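Local coordinates for protein NANS (YJHS), A 9-O-acetyl N-acetylneuraminic acid esterase (Escherichia coli O157:H7 EDL933, PDB 3PT5) that probably hydrolyses the 9-O-acetyl group of 9-O-acetyl-N-acetylneuraminic acid, allowing the bacterium to grow on this host sialic acid, at residues H209-E212 with A213-D217. Sequence-based numbering, arbitrary orientation.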
loop_
_atom_site.group_PDB
_atom_site.type_symbol
_atom_site.label_atom_id
_atom_site.label_comp_id
_atom_site.label_asym_id
_atom_site.label_seq_id
_atom_site.Cartn_x
_atom_site.Cartn_y
_atom_site.Cartn_z
ATOM N N HIS A 209 8.741 -8.081 -16.041
ATOM C CA HIS A 209 10.122 -7.635 -16.131
ATOM C C HIS A 209 10.577 -6.892 -14.881
ATOM O O HIS A 209 11.720 -7.024 -14.424
ATOM C CB HIS A 209 10.317 -6.790 -17.394
ATOM C CG HIS A 209 10.267 -7.594 -18.658
ATOM N ND1 HIS A 209 9.885 -7.059 -19.871
ATOM C CD2 HIS A 209 10.564 -8.895 -18.898
ATOM C CE1 HIS A 209 9.938 -7.998 -20.803
ATOM N NE2 HIS A 209 10.353 -9.119 -20.241
ATOM N N MET A 210 9.666 -6.119 -14.297
ATOM C CA MET A 210 9.984 -5.387 -13.074
ATOM C C MET A 210 10.149 -6.305 -11.868
ATOM O O MET A 210 11.015 -6.099 -11.013
ATOM C CB MET A 210 8.926 -4.324 -12.798
ATOM C CG MET A 210 9.445 -3.276 -11.884
ATOM S SD MET A 210 8.263 -1.995 -11.400
ATOM C CE MET A 210 7.209 -2.910 -10.280
ATOM N N VAL A 211 9.293 -7.311 -11.781
ATOM C CA VAL A 211 9.436 -8.305 -10.719
ATOM C C VAL A 211 10.768 -9.057 -10.865
ATOM O O VAL A 211 11.466 -9.241 -9.889
ATOM C CB VAL A 211 8.286 -9.298 -10.710
ATOM C CG1 VAL A 211 8.536 -10.356 -9.680
ATOM C CG2 VAL A 211 6.965 -8.592 -10.422
ATOM N N GLU A 212 11.131 -9.465 -12.076
ATOM C CA GLU A 212 12.435 -10.128 -12.242
ATOM C C GLU A 212 13.615 -9.198 -11.897
ATOM O O GLU A 212 14.608 -9.647 -11.311
ATOM C CB GLU A 212 12.638 -10.688 -13.654
ATOM C CG GLU A 212 11.574 -11.627 -14.192
ATOM C CD GLU A 212 11.725 -11.879 -15.689
ATOM O OE1 GLU A 212 11.673 -10.915 -16.495
ATOM O OE2 GLU A 212 11.870 -13.059 -16.081
ATOM N N ALA A 213 13.507 -7.920 -12.249
ATOM C CA ALA A 213 14.562 -6.949 -11.923
ATOM C C ALA A 213 14.683 -6.765 -10.411
ATOM O O ALA A 213 15.784 -6.729 -9.857
ATOM C CB ALA A 213 14.309 -5.602 -12.618
ATOM N N PHE A 214 13.539 -6.656 -9.744
ATOM C CA PHE A 214 13.483 -6.544 -8.298
ATOM C C PHE A 214 14.220 -7.732 -7.640
ATOM O O PHE A 214 15.030 -7.554 -6.723
ATOM C CB PHE A 214 12.006 -6.469 -7.845
ATOM C CG PHE A 214 11.820 -6.311 -6.346
ATOM C CD1 PHE A 214 11.836 -5.050 -5.757
ATOM C CD2 PHE A 214 11.567 -7.432 -5.528
ATOM C CE1 PHE A 214 11.639 -4.883 -4.371
ATOM C CE2 PHE A 214 11.371 -7.288 -4.142
ATOM C CZ PHE A 214 11.397 -6.011 -3.550
ATOM N N ARG A 215 13.926 -8.934 -8.111
ATOM C CA ARG A 215 14.505 -10.158 -7.546
ATOM C C ARG A 215 16.015 -10.243 -7.784
ATOM O O ARG A 215 16.752 -10.621 -6.869
ATOM C CB ARG A 215 13.760 -11.387 -8.065
ATOM C CG ARG A 215 12.350 -11.447 -7.503
ATOM C CD ARG A 215 11.497 -12.563 -8.100
ATOM N NE ARG A 215 10.255 -12.676 -7.335
ATOM C CZ ARG A 215 9.222 -13.485 -7.601
ATOM N NH1 ARG A 215 9.217 -14.321 -8.637
ATOM N NH2 ARG A 215 8.161 -13.453 -6.785
ATOM N N ARG A 216 16.465 -9.833 -8.973
ATOM C CA ARG A 216 17.896 -9.756 -9.263
ATOM C C ARG A 216 18.547 -8.771 -8.294
ATOM O O ARG A 216 19.551 -9.099 -7.651
ATOM C CB ARG A 216 18.165 -9.339 -10.721
ATOM C CG ARG A 216 17.809 -10.420 -11.756
ATOM C CD ARG A 216 18.351 -10.101 -13.151
ATOM N NE ARG A 216 17.701 -8.932 -13.753
ATOM C CZ ARG A 216 16.594 -8.970 -14.494
ATOM N NH1 ARG A 216 15.987 -10.122 -14.747
ATOM N NH2 ARG A 216 16.100 -7.846 -14.991
ATOM N N ASP A 217 17.932 -7.595 -8.134
ATOM C CA ASP A 217 18.493 -6.519 -7.316
ATOM C C ASP A 217 18.510 -6.771 -5.796
ATOM O O ASP A 217 19.279 -6.124 -5.070
ATOM C CB ASP A 217 17.789 -5.184 -7.626
ATOM C CG ASP A 217 18.150 -4.627 -9.000
ATOM O OD1 ASP A 217 19.138 -5.084 -9.606
ATOM O OD2 ASP A 217 17.445 -3.726 -9.487
HETATM O O HOH W 1 13.710 -7.702 -16.029
HETATM O O HOH W 2 13.935 -10.045 -17.234
#
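Four consecutive i to i+4 hydrogen bonds, from the amides of A213, F214, R215 and R216 to the carbonyls of H209, M210, V211 and E212, make this a regular piece of alpha-helix 203-218, which flanks the central sheet of the SGNH hydrolase fold. One side of the helix faces inward: M210 and F214 pack on strand 182-189 and helix 162-176, and the F214 ring meets W233 edge-to-face. V211 and R215, one turn apart, lie alongside each other; with CG1 anti to the backbone N (chi1 175°), V211 lays that methyl over one face of the R215 guanidinium, near the rim, 3.7 Å from NE. The extended arginine then spends its NH1 and NH2 on the carbonyls of A263 and A231, tying the helix to those segments of the same chain. On the solvent side a kink at the CG-CD bond (chi3 -67°) turns the R216 chain back over E212, placing the E212 carbonyl oxygen over one guanidinium face, near the rim, and NH1 3.6 Å from E212 CB. No direct salt bridge forms with E212; a water accepts from R216 NH1 and donates to E212 OE1. A second water, in the guanidinium plane, accepts from R216 NH2 at 2.6 Å and donates to H209 O.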